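Local coordinates for mitogen activated protein kinase, putative (Leishmania donovani, PDB 4QNY) that probably phosphorylates serine and threonine residues of target proteins as a mitogen-activated protein kinase, and here binds an ATP analogue with magnesium, at residues Glu71-Ala76 with Ala325-Asp330; Ala76-Asp81 with Cys167-Ala172; Glu180-Tyr185 with Trp190-Glu195; Val197-Asp202 with Lys229-Gln234. All blocks are in the same frame, centred on the assembly; numbering follows the deposited sequence.

Contact 1: residues Glu71-Ala76 with Ala325-Asp330; sequences EIKLLA and ALFRFD. With ANP (phosphoaminophosphonic acid-adenylate ester), chain D.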
# COMPACT_ATOMS: atom_id res chain seq x y z
N GLU A 71 0.58 -12.55 2.77
CA GLU A 71 1.24 -11.34 3.27
C GLU A 71 2.52 -11.67 4.03
O GLU A 71 3.55 -11.02 3.85
CB GLU A 71 0.28 -10.55 4.16
CG GLU A 71 0.88 -9.25 4.70
CD GLU A 71 -0.09 -8.48 5.58
OE1 GLU A 71 -1.30 -8.79 5.55
OE2 GLU A 71 0.36 -7.56 6.30
N ILE A 72 2.45 -12.68 4.90
CA ILE A 72 3.63 -13.12 5.64
C ILE A 72 4.69 -13.68 4.70
O ILE A 72 5.88 -13.39 4.85
CB ILE A 72 3.26 -14.18 6.70
CG1 ILE A 72 2.78 -13.51 7.98
CG2 ILE A 72 4.45 -15.07 7.03
CD1 ILE A 72 1.30 -13.63 8.21
N LYS A 73 4.25 -14.47 3.72
CA LYS A 73 5.16 -15.04 2.73
C LYS A 73 5.89 -13.95 1.96
O LYS A 73 7.09 -14.05 1.71
CB LYS A 73 4.40 -15.94 1.76
CG LYS A 73 4.12 -17.34 2.30
CD LYS A 73 3.67 -18.27 1.18
CE LYS A 73 3.77 -19.72 1.60
NZ LYS A 73 3.51 -20.64 0.45
N LEU A 74 5.16 -12.90 1.58
CA LEU A 74 5.74 -11.79 0.84
C LEU A 74 6.73 -11.00 1.69
O LEU A 74 7.79 -10.61 1.20
CB LEU A 74 4.64 -10.86 0.32
CG LEU A 74 3.82 -11.40 -0.85
CD1 LEU A 74 2.51 -10.65 -0.97
CD2 LEU A 74 4.62 -11.29 -2.14
N LEU A 75 6.38 -10.76 2.95
CA LEU A 75 7.27 -10.04 3.86
C LEU A 75 8.59 -10.78 4.04
O LEU A 75 9.65 -10.17 4.10
CB LEU A 75 6.59 -9.84 5.22
CG LEU A 75 5.50 -8.77 5.28
CD1 LEU A 75 4.78 -8.81 6.61
CD2 LEU A 75 6.08 -7.39 5.02
N ALA A 76 8.52 -12.11 4.11
CA ALA A 76 9.71 -12.93 4.24
C ALA A 76 10.44 -13.04 2.91
O ALA A 76 11.66 -13.26 2.86
CB ALA A 76 9.35 -14.31 4.76
N ALA A 325 13.98 -12.22 -7.29
CA ALA A 325 13.47 -13.55 -7.58
C ALA A 325 11.95 -13.55 -7.66
O ALA A 325 11.28 -12.77 -6.98
CB ALA A 325 13.95 -14.54 -6.53
N LEU A 326 11.40 -14.43 -8.50
CA LEU A 326 9.96 -14.51 -8.69
C LEU A 326 9.27 -15.14 -7.49
O LEU A 326 9.64 -16.23 -7.05
CB LEU A 326 9.64 -15.31 -9.96
CG LEU A 326 8.19 -15.26 -10.44
CD1 LEU A 326 8.04 -14.25 -11.57
CD2 LEU A 326 7.72 -16.64 -10.89
N PHE A 327 8.26 -14.45 -6.97
CA PHE A 327 7.45 -14.98 -5.88
C PHE A 327 6.51 -16.06 -6.41
O PHE A 327 5.78 -15.83 -7.37
CB PHE A 327 6.66 -13.86 -5.20
CG PHE A 327 5.79 -14.33 -4.06
CD1 PHE A 327 6.33 -14.53 -2.80
CD2 PHE A 327 4.44 -14.56 -4.25
CE1 PHE A 327 5.53 -14.95 -1.75
CE2 PHE A 327 3.64 -14.99 -3.21
CZ PHE A 327 4.18 -15.18 -1.96
N ARG A 328 6.54 -17.23 -5.79
CA ARG A 328 5.70 -18.34 -6.25
C ARG A 328 4.38 -18.39 -5.49
O ARG A 328 4.35 -18.58 -4.27
CB ARG A 328 6.44 -19.67 -6.11
CG ARG A 328 5.59 -20.87 -6.50
CD ARG A 328 6.41 -22.15 -6.55
NE ARG A 328 7.70 -22.00 -5.87
CZ ARG A 328 8.55 -23.00 -5.66
NH1 ARG A 328 8.25 -24.22 -6.06
NH2 ARG A 328 9.70 -22.77 -5.04
N PHE A 329 3.28 -18.23 -6.22
CA PHE A 329 1.94 -18.27 -5.65
C PHE A 329 1.36 -19.68 -5.65
O PHE A 329 1.16 -20.27 -6.70
CB PHE A 329 0.99 -17.35 -6.43
CG PHE A 329 1.41 -15.90 -6.44
CD1 PHE A 329 0.91 -15.01 -5.51
CD2 PHE A 329 2.30 -15.43 -7.40
CE1 PHE A 329 1.28 -13.68 -5.52
CE2 PHE A 329 2.68 -14.10 -7.42
CZ PHE A 329 2.17 -13.23 -6.48
N ASP A 330 1.09 -20.21 -4.45
CA ASP A 330 0.38 -21.48 -4.31
C ASP A 330 -0.34 -21.55 -2.97
O ASP A 330 -1.34 -20.88 -2.75
CB ASP A 330 1.34 -22.66 -4.46
CG ASP A 330 1.55 -23.06 -5.91
OD1 ASP A 330 0.60 -23.59 -6.53
OD2 ASP A 330 2.66 -22.84 -6.43
PG ANP D . -4.08 -5.59 6.79
O1G ANP D . -4.08 -5.90 8.25
O2G ANP D . -2.88 -6.36 6.10
O3G ANP D . -5.43 -6.10 6.15
PB ANP D . -3.72 -3.01 7.90
O1B ANP D . -4.77 -3.37 8.91
O2B ANP D . -3.88 -1.51 7.54
N3B ANP D . -3.91 -3.93 6.50
PA ANP D . -1.06 -2.32 8.24
O1A ANP D . -1.31 -1.37 7.14
O2A ANP D . 0.13 -3.25 7.97
O3A ANP D . -2.31 -3.28 8.52
O5' ANP D . -0.83 -1.48 9.57
C5' ANP D . -1.74 -0.44 9.97
C4' ANP D . -0.94 0.75 10.45
O4' ANP D . 0.03 0.33 11.43
C3' ANP D . -0.12 1.46 9.38
O3' ANP D . -0.91 2.39 8.66
C2' ANP D . 0.96 2.15 10.21
O2' ANP D . 0.51 3.40 10.73
C1' ANP D . 1.18 1.15 11.35
N9 ANP D . 2.34 0.28 11.16
C8 ANP D . 2.39 -0.91 10.50
N7 ANP D . 3.57 -1.48 10.48
C5 ANP D . 4.36 -0.58 11.18
C6 ANP D . 5.74 -0.59 11.52
N6 ANP D . 6.58 -1.57 11.17
N1 ANP D . 6.21 0.45 12.23
C2 ANP D . 5.38 1.44 12.57
N3 ANP D . 4.07 1.56 12.31
C4 ANP D . 3.63 0.51 11.61
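L74 sets one of its methyls squarely on the ring of F327, the two side chains crossing at about a right angle. CD2 lies 3.6 Å from the ring centroid and only 6° off the normal, a CH-pi contact centred on the face, with all six ring carbons at similar distance from that methyl. F327 reaches in with CG anti to its backbone N (chi1 180°), which carries the ring straight out from the loop 325-330 to the helix. K73, one residue earlier on the helix, meets the same ring at its edge: its CB lies near the ring plane, 3.8 Å from F327 CZ. Beyond CB the lysine chain runs out extended, so it is the root of K73 and not its ammonium that packs here. Helix 62-77 is the helix known as alphaC in protein kinases, and the loop 325-330 belongs to the C-terminal extension that in MAP kinases runs back to the N-lobe. The extension packs on the K73-L74 side of alphaC, while E71, on another side of the same helix, lines the nucleotide pocket. With CG anti to the backbone N (chi1 -179°), E71 leaves the helix away from the tail, and its extended chain runs to that pocket; OE2 forms a salt bridge with K52, the Lys-Glu pairing of an alphaC-in kinase. Around F327, H77 adds an edge-to-face ring contact and V146 packs against the side chain. F329 follows, its ring turned so that F327 CD2 sits over the centre of one face.

Contact 2: residues Ala76-Asp81 with Cys167-Ala172; sequences AHFNDD and CDFGLA. With MG (magnesium ion), chain C; ANP (phosphoaminophosphonic acid-adenylate ester), chain D.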
# COMPACT_ATOMS: atom_id res chain seq x y z
N ALA A 76 8.52 -12.11 4.11
CA ALA A 76 9.71 -12.93 4.24
C ALA A 76 10.44 -13.04 2.91
O ALA A 76 11.66 -13.26 2.86
CB ALA A 76 9.35 -14.31 4.76
N HIS A 77 9.70 -12.87 1.82
CA HIS A 77 10.25 -12.99 0.48
C HIS A 77 11.20 -11.84 0.14
O HIS A 77 12.20 -12.03 -0.55
CB HIS A 77 9.13 -13.05 -0.56
CG HIS A 77 9.61 -13.15 -1.97
ND1 HIS A 77 9.76 -12.05 -2.79
CD2 HIS A 77 9.98 -14.22 -2.72
CE1 HIS A 77 10.20 -12.43 -3.97
NE2 HIS A 77 10.34 -13.75 -3.96
N PHE A 78 10.88 -10.65 0.63
CA PHE A 78 11.67 -9.46 0.32
C PHE A 78 12.71 -9.16 1.39
O PHE A 78 12.45 -9.29 2.59
CB PHE A 78 10.76 -8.25 0.13
CG PHE A 78 9.85 -8.35 -1.06
CD1 PHE A 78 10.36 -8.31 -2.35
CD2 PHE A 78 8.48 -8.48 -0.89
CE1 PHE A 78 9.52 -8.40 -3.44
CE2 PHE A 78 7.64 -8.58 -1.98
CZ PHE A 78 8.16 -8.54 -3.26
N ASN A 79 13.89 -8.75 0.94
CA ASN A 79 14.95 -8.30 1.84
C ASN A 79 15.56 -7.01 1.30
O ASN A 79 16.65 -7.02 0.72
CB ASN A 79 16.02 -9.38 2.00
CG ASN A 79 17.01 -9.06 3.10
OD1 ASN A 79 16.67 -8.44 4.11
ND2 ASN A 79 18.26 -9.49 2.92
N ASP A 80 14.85 -5.91 1.49
CA ASP A 80 15.24 -4.63 0.91
C ASP A 80 14.99 -3.49 1.89
O ASP A 80 14.15 -3.60 2.78
CB ASP A 80 14.48 -4.40 -0.39
CG ASP A 80 15.00 -3.21 -1.17
OD1 ASP A 80 16.02 -3.36 -1.88
OD2 ASP A 80 14.39 -2.12 -1.08
N ASP A 81 15.74 -2.40 1.74
CA ASP A 81 15.66 -1.28 2.67
C ASP A 81 14.39 -0.45 2.51
O ASP A 81 13.98 0.24 3.44
CB ASP A 81 16.89 -0.38 2.52
CG ASP A 81 18.18 -1.08 2.91
OD1 ASP A 81 18.28 -1.51 4.08
OD2 ASP A 81 19.08 -1.19 2.06
N CYS A 167 4.61 -1.03 3.28
CA CYS A 167 4.04 -2.10 4.09
C CYS A 167 2.67 -2.53 3.59
O CYS A 167 2.19 -2.06 2.56
CB CYS A 167 3.95 -1.68 5.56
SG CYS A 167 2.72 -0.40 5.90
N ASP A 168 2.04 -3.44 4.34
CA ASP A 168 0.68 -3.92 4.08
C ASP A 168 0.55 -4.62 2.73
O ASP A 168 0.04 -4.05 1.77
CB ASP A 168 -0.32 -2.76 4.17
CG ASP A 168 -1.75 -3.23 4.36
OD1 ASP A 168 -2.04 -4.41 4.08
OD2 ASP A 168 -2.59 -2.41 4.79
N PHE A 169 1.00 -5.87 2.68
CA PHE A 169 0.82 -6.70 1.49
C PHE A 169 -0.42 -7.58 1.63
O PHE A 169 -0.44 -8.72 1.15
CB PHE A 169 2.06 -7.57 1.25
CG PHE A 169 3.29 -6.79 0.90
CD1 PHE A 169 3.58 -6.48 -0.42
CD2 PHE A 169 4.16 -6.36 1.89
CE1 PHE A 169 4.72 -5.76 -0.74
CE2 PHE A 169 5.30 -5.64 1.57
CZ PHE A 169 5.58 -5.34 0.25
N GLY A 170 -1.45 -7.05 2.28
CA GLY A 170 -2.66 -7.80 2.56
C GLY A 170 -3.58 -7.98 1.37
O GLY A 170 -4.45 -8.86 1.39
N LEU A 171 -3.41 -7.16 0.34
CA LEU A 171 -4.24 -7.25 -0.85
C LEU A 171 -3.40 -7.49 -2.10
O LEU A 171 -3.87 -7.28 -3.22
CB LEU A 171 -5.07 -5.98 -1.02
CG LEU A 171 -6.30 -5.82 -0.13
CD1 LEU A 171 -6.99 -4.49 -0.40
CD2 LEU A 171 -7.26 -6.98 -0.33
N ALA A 172 -2.16 -7.93 -1.91
CA ALA A 172 -1.23 -8.12 -3.01
C ALA A 172 -1.72 -9.18 -4.00
O ALA A 172 -2.32 -10.19 -3.60
CB ALA A 172 0.14 -8.48 -2.49
MG MG C . -2.61 -0.57 5.88
PG ANP D . -4.08 -5.59 6.79
O1G ANP D . -4.08 -5.90 8.25
O2G ANP D . -2.88 -6.36 6.10
O3G ANP D . -5.43 -6.10 6.15
PB ANP D . -3.72 -3.01 7.90
O1B ANP D . -4.77 -3.37 8.91
O2B ANP D . -3.88 -1.51 7.54
N3B ANP D . -3.91 -3.93 6.50
PA ANP D . -1.06 -2.32 8.24
O1A ANP D . -1.31 -1.37 7.14
O2A ANP D . 0.13 -3.25 7.97
O3A ANP D . -2.31 -3.28 8.52
O5' ANP D . -0.83 -1.48 9.57
C5' ANP D . -1.74 -0.44 9.97
C4' ANP D . -0.94 0.75 10.45
O4' ANP D . 0.03 0.33 11.43
C3' ANP D . -0.12 1.46 9.38
O3' ANP D . -0.91 2.39 8.66
C2' ANP D . 0.96 2.15 10.21
O2' ANP D . 0.51 3.40 10.73
C1' ANP D . 1.18 1.15 11.35
N9 ANP D . 2.34 0.28 11.16
C8 ANP D . 2.39 -0.91 10.50
N7 ANP D . 3.57 -1.48 10.48
C5 ANP D . 4.36 -0.58 11.18
C6 ANP D . 5.74 -0.59 11.52
N6 ANP D . 6.58 -1.57 11.17
N1 ANP D . 6.21 0.45 12.23
C2 ANP D . 5.38 1.44 12.57
N3 ANP D . 4.07 1.56 12.31
C4 ANP D . 3.63 0.51 11.61
O HOH W 1 -2.76 1.16 6.97
O HOH W 2 -4.20 -0.02 4.82
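F78 meets F169 where the helix through A76 and H77 gives out. H77 is still helical, and its ND1 lies over the centre of one face of the F78 ring. F78 is the first residue to leave helical backbone angles, and its ring reaches F169 through CE2, 4.2 Å from F169 CE1. The planes are inclined by 26° but slid apart, with centroids 5.8 Å from each other, so this is apolar side-by-side packing with little overlap. Two residues on, D80 turns its carboxylate to a salt bridge with R136. F169 is the middle residue of the DFG motif. D168 before it binds magnesium through OD2 at 2.1 Å, while OD1 uses its anti lone pair to accept from G170 N at 3.2 Å, an Asx turn that holds the carboxylate in position. N155 and two waters share the metal with O1A and O2B of the ATP analogue. With F169 tucked inward and D168 on the metal, this is the DFG-in arrangement. F169 lies between L74 and L75 of helix 62-77 and I141 of helix 124-143, and F78 rests on I140 and I141.

Contact 3: residues Glu180-Tyr185 with Trp190-Glu195; sequences EYMTDY and WYRAPE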
# COMPACT_ATOMS: atom_id res chain seq x y z
N GLU A 180 -9.66 -10.17 -10.72
CA GLU A 180 -10.70 -10.31 -9.70
C GLU A 180 -11.78 -9.24 -9.68
O GLU A 180 -11.68 -8.19 -10.32
CB GLU A 180 -10.09 -10.33 -8.30
CG GLU A 180 -9.36 -11.58 -8.01
CD GLU A 180 -9.06 -11.70 -6.54
OE1 GLU A 180 -9.09 -10.66 -5.86
OE2 GLU A 180 -8.72 -12.82 -6.09
N TYR A 181 -12.81 -9.54 -8.90
CA TYR A 181 -13.96 -8.67 -8.77
C TYR A 181 -13.82 -7.76 -7.55
O TYR A 181 -14.00 -8.19 -6.41
CB TYR A 181 -15.24 -9.49 -8.67
N MET A 182 -13.50 -6.50 -7.82
CA MET A 182 -13.27 -5.52 -6.76
C MET A 182 -14.54 -5.24 -5.95
O MET A 182 -15.64 -5.20 -6.50
CB MET A 182 -12.74 -4.22 -7.37
CG MET A 182 -12.20 -3.23 -6.36
SD MET A 182 -11.38 -1.83 -7.15
CE MET A 182 -12.78 -0.95 -7.81
N THR A 183 -14.37 -5.05 -4.65
CA THR A 183 -15.50 -4.83 -3.75
C THR A 183 -15.81 -3.34 -3.57
O THR A 183 -14.92 -2.50 -3.65
CB THR A 183 -15.25 -5.46 -2.37
OG1 THR A 183 -16.36 -5.18 -1.50
CG2 THR A 183 -13.97 -4.92 -1.74
N ASP A 184 -17.08 -3.04 -3.34
CA ASP A 184 -17.52 -1.67 -3.11
C ASP A 184 -17.65 -1.36 -1.62
O ASP A 184 -17.83 -0.22 -1.22
CB ASP A 184 -18.86 -1.40 -3.80
CG ASP A 184 -18.74 -1.41 -5.31
OD1 ASP A 184 -18.32 -0.38 -5.87
OD2 ASP A 184 -19.08 -2.44 -5.93
N TYR A 185 -17.55 -2.41 -0.81
CA TYR A 185 -17.65 -2.25 0.64
C TYR A 185 -16.27 -1.96 1.22
O TYR A 185 -15.64 -2.82 1.83
CB TYR A 185 -18.26 -3.51 1.27
CG TYR A 185 -19.66 -3.80 0.77
CD1 TYR A 185 -20.77 -3.34 1.46
CD2 TYR A 185 -19.86 -4.51 -0.41
CE1 TYR A 185 -22.05 -3.60 1.00
CE2 TYR A 185 -21.13 -4.77 -0.88
CZ TYR A 185 -22.22 -4.32 -0.17
OH TYR A 185 -23.49 -4.57 -0.63
N TRP A 190 -10.14 6.04 -2.41
CA TRP A 190 -9.65 7.27 -3.03
C TRP A 190 -8.37 7.08 -3.85
O TRP A 190 -7.96 7.99 -4.57
CB TRP A 190 -9.40 8.32 -1.95
CG TRP A 190 -10.63 8.72 -1.20
CD1 TRP A 190 -11.92 8.42 -1.53
CD2 TRP A 190 -10.69 9.50 0.00
NE1 TRP A 190 -12.79 8.97 -0.61
CE2 TRP A 190 -12.05 9.63 0.34
CE3 TRP A 190 -9.73 10.10 0.82
CZ2 TRP A 190 -12.47 10.33 1.47
CZ3 TRP A 190 -10.15 10.79 1.94
CH2 TRP A 190 -11.51 10.91 2.25
N TYR A 191 -7.75 5.91 -3.74
CA TYR A 191 -6.47 5.68 -4.39
C TYR A 191 -6.55 4.57 -5.43
O TYR A 191 -5.53 4.07 -5.91
CB TYR A 191 -5.41 5.36 -3.34
CG TYR A 191 -5.27 6.47 -2.32
CD1 TYR A 191 -4.41 7.53 -2.55
CD2 TYR A 191 -6.01 6.46 -1.15
CE1 TYR A 191 -4.29 8.56 -1.63
CE2 TYR A 191 -5.90 7.48 -0.22
CZ TYR A 191 -5.03 8.52 -0.47
OH TYR A 191 -4.91 9.54 0.45
N ARG A 192 -7.78 4.20 -5.79
CA ARG A 192 -8.00 3.18 -6.81
C ARG A 192 -7.86 3.77 -8.22
O ARG A 192 -8.47 4.79 -8.54
CB ARG A 192 -9.39 2.56 -6.64
CG ARG A 192 -9.52 1.71 -5.39
CD ARG A 192 -10.94 1.19 -5.22
NE ARG A 192 -10.98 -0.01 -4.39
CZ ARG A 192 -12.09 -0.67 -4.08
NH1 ARG A 192 -13.26 -0.25 -4.52
NH2 ARG A 192 -12.02 -1.75 -3.32
N ALA A 193 -7.06 3.10 -9.04
CA ALA A 193 -6.86 3.50 -10.43
C ALA A 193 -8.17 3.43 -11.21
O ALA A 193 -9.05 2.64 -10.87
CB ALA A 193 -5.79 2.62 -11.08
N PRO A 194 -8.31 4.27 -12.25
CA PRO A 194 -9.55 4.32 -13.05
C PRO A 194 -9.92 2.98 -13.68
O PRO A 194 -11.11 2.70 -13.84
CB PRO A 194 -9.23 5.36 -14.13
CG PRO A 194 -7.74 5.48 -14.14
CD PRO A 194 -7.33 5.26 -12.73
N GLU A 195 -8.93 2.16 -14.03
CA GLU A 195 -9.22 0.85 -14.61
C GLU A 195 -9.91 -0.06 -13.60
O GLU A 195 -10.74 -0.89 -13.96
CB GLU A 195 -7.95 0.19 -15.15
CG GLU A 195 -6.80 0.09 -14.15
CD GLU A 195 -5.85 1.26 -14.24
OE1 GLU A 195 -4.63 1.04 -14.12
OE2 GLU A 195 -6.32 2.41 -14.42
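M182 and R192 have the closest CA atoms between the two segments, 10.2 Å apart, so long side chains bridge the gap. R192 spans most of that distance: its chain is extended from CG to NE and delivers the guanidinium end-on to the backbone carbonyl of T183. NH1 donates to T183 O at 2.9 Å and NH2 to the same oxygen at 3.0 Å, with N-H...O angles of 147° and 142°; the oxygen lies close to the guanidinium plane. M182 comes in over one face of that group, its SD 3.2 Å above the plane and 3.3 Å from R192 NE. Its bend at chi3 (72°) turns CE back toward R192 NH1, so the thioether lies across the flat group. On the T183 side, OG1 accepts from Y185 N at 3.1 Å, an ST turn that shapes the chain just past the gripped carbonyl. T183-D184-Y185 is the TDY motif of the MAP kinase activation lip, phosphorylated on threonine and tyrosine on activation; both hydroxyls are unmodified in this model. The activation segment ends in the APE motif, A193-E195, with A193 as N-cap of helix 194-197. By analogy with ERK2, R192 and R189 probably belong to the arginines that bind the lip phosphotyrosine, and R149 close by suits an anion pocket; here R192 spends NH1 and NH2 on the T183 carbonyl instead.

Contact 4: residues Val197-Asp202 with Lys229-Gln234; sequences VMEDKD and KDRVNQ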
# COMPACT_ATOMS: atom_id res chain seq x y z
N VAL A 197 -11.75 1.23 -10.98
CA VAL A 197 -13.02 1.91 -10.79
C VAL A 197 -14.02 1.58 -11.89
O VAL A 197 -15.22 1.45 -11.64
CB VAL A 197 -12.81 3.44 -10.73
CG1 VAL A 197 -14.14 4.16 -10.55
CG2 VAL A 197 -11.86 3.80 -9.60
N MET A 198 -13.52 1.43 -13.11
CA MET A 198 -14.38 1.15 -14.26
C MET A 198 -14.54 -0.34 -14.51
O MET A 198 -14.96 -0.75 -15.59
CB MET A 198 -13.84 1.85 -15.50
CG MET A 198 -13.95 3.36 -15.44
SD MET A 198 -13.41 4.18 -16.95
CE MET A 198 -14.64 3.60 -18.11
N GLU A 199 -14.20 -1.14 -13.50
CA GLU A 199 -14.49 -2.58 -13.49
C GLU A 199 -13.78 -3.38 -14.57
O GLU A 199 -14.34 -4.34 -15.10
CB GLU A 199 -16.00 -2.81 -13.61
CG GLU A 199 -16.84 -2.04 -12.60
CD GLU A 199 -18.31 -2.07 -12.93
OE1 GLU A 199 -18.65 -2.36 -14.10
OE2 GLU A 199 -19.13 -1.79 -12.03
N ASP A 200 -12.55 -3.00 -14.90
CA ASP A 200 -11.73 -3.83 -15.77
C ASP A 200 -11.23 -5.03 -14.99
O ASP A 200 -10.48 -4.89 -14.02
CB ASP A 200 -10.57 -3.04 -16.36
CG ASP A 200 -10.77 -2.74 -17.84
OD1 ASP A 200 -11.92 -2.83 -18.31
OD2 ASP A 200 -9.77 -2.40 -18.52
N LYS A 201 -11.65 -6.22 -15.40
CA LYS A 201 -11.34 -7.45 -14.69
C LYS A 201 -9.84 -7.69 -14.60
O LYS A 201 -9.31 -8.01 -13.53
CB LYS A 201 -12.02 -8.65 -15.35
N ASP A 202 -9.14 -7.53 -15.72
CA ASP A 202 -7.70 -7.74 -15.77
C ASP A 202 -6.95 -6.41 -15.82
O ASP A 202 -7.14 -5.61 -16.73
CB ASP A 202 -7.32 -8.60 -16.97
N LYS A 229 -17.24 8.85 -2.86
CA LYS A 229 -18.02 8.22 -1.80
C LYS A 229 -18.48 6.83 -2.22
O LYS A 229 -18.80 5.98 -1.38
CB LYS A 229 -19.23 9.08 -1.43
CG LYS A 229 -18.91 10.22 -0.48
CD LYS A 229 -19.56 11.52 -0.91
CE LYS A 229 -19.45 12.58 0.18
NZ LYS A 229 -20.01 13.89 -0.26
N ASP A 230 -18.51 6.60 -3.53
CA ASP A 230 -18.84 5.30 -4.09
C ASP A 230 -18.10 5.12 -5.41
O ASP A 230 -17.32 5.98 -5.80
CB ASP A 230 -20.36 5.15 -4.29
CG ASP A 230 -20.97 6.31 -5.04
OD1 ASP A 230 -20.97 6.28 -6.29
OD2 ASP A 230 -21.45 7.26 -4.39
N ARG A 231 -18.34 4.00 -6.09
CA ARG A 231 -17.59 3.66 -7.30
C ARG A 231 -17.80 4.67 -8.42
O ARG A 231 -16.83 5.22 -8.96
CB ARG A 231 -17.97 2.27 -7.79
CG ARG A 231 -17.32 1.89 -9.11
CD ARG A 231 -17.31 0.39 -9.31
NE ARG A 231 -16.54 -0.28 -8.27
CZ ARG A 231 -16.54 -1.60 -8.07
NH1 ARG A 231 -15.80 -2.12 -7.10
NH2 ARG A 231 -17.27 -2.39 -8.84
N VAL A 232 -19.05 4.92 -8.79
CA VAL A 232 -19.36 5.87 -9.85
C VAL A 232 -18.88 7.27 -9.47
O VAL A 232 -18.30 7.98 -10.29
CB VAL A 232 -20.87 5.91 -10.15
CG1 VAL A 232 -21.20 7.05 -11.12
CG2 VAL A 232 -21.33 4.58 -10.71
N ASN A 233 -19.10 7.64 -8.21
CA ASN A 233 -18.65 8.94 -7.71
C ASN A 233 -17.13 9.06 -7.73
O ASN A 233 -16.59 10.16 -7.91
CB ASN A 233 -19.18 9.18 -6.30
CG ASN A 233 -18.90 10.58 -5.80
OD1 ASN A 233 -18.23 10.77 -4.78
ND2 ASN A 233 -19.39 11.58 -6.52
N GLN A 234 -16.45 7.94 -7.56
CA GLN A 234 -14.99 7.91 -7.62
C GLN A 234 -14.52 8.25 -9.03
O GLN A 234 -13.56 9.00 -9.22
CB GLN A 234 -14.45 6.55 -7.19
CG GLN A 234 -12.93 6.43 -7.22
CD GLN A 234 -12.25 7.32 -6.20
OE1 GLN A 234 -12.81 7.60 -5.13
NE2 GLN A 234 -11.05 7.77 -6.51
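V197 pushes CG1 against the first turn of helix 231-242, where the methyl lies 3.3 Å from R231 O. Its other branch, CG2, rests on the aliphatic part of Q234, 3.7 Å from CG, and the two side chains cross at about a right angle. Q234 bends at chi2 (66°), turning its amide away from the valine; NE2 donates to F226 O. R231 packs its stem on the V197 backbone: CG and CD each lie 3.3 Å from V197 O. The chain then bends at chi3 (-62°) and brings NH2 to within 3.7 Å of E199 OE2. This is a long salt bridge, with the oxygen near the guanidinium plane but the carboxylate turned by 84° to it. The stronger partners lie outside the pair: R231 NE bridges to D184 and NH1 bonds to M182 O, while E199 OE1 bonds to S255. E199 has positive phi and is the C-prime residue of a Schellman motif ending the helix 194-197, its N bonded to L196 O and D200 N to E195 O. The partner helix starts with its own signal, D230 at the N-cap, whose OD1 accepts from N233 N at 3.0 Å from above the carboxylate plane. The contact thus joins the C-terminal end of helix 194-197 to the N-terminal end of helix 231-242 in the kinase C-lobe; V197 also packs on L235, one turn on from R231, and M198 faces helix 256-264.

In the fold
Contacts 1 and 2 are buried, with apolar phenylalanine packing between the segments; contact 2 also carries the metal-binding D168. Both use helix 62-77, sharing A76; they touch through L74 CD1 and A172 CB, and each also reaches the ATP analogue. Contact 3 lies at the surface and contact 4 is partly buried. Their centres are about 5 Å apart, but their chemistry differs: contact 3 is a gripped carbonyl, contact 4 valine packing between two helix ends with one long salt bridge. D184 of contact 3 pairs with R231 of contact 4, tying the activation segment to helix 231-242. Contact 1 closes the longest loop, enclosing the other three along the chain.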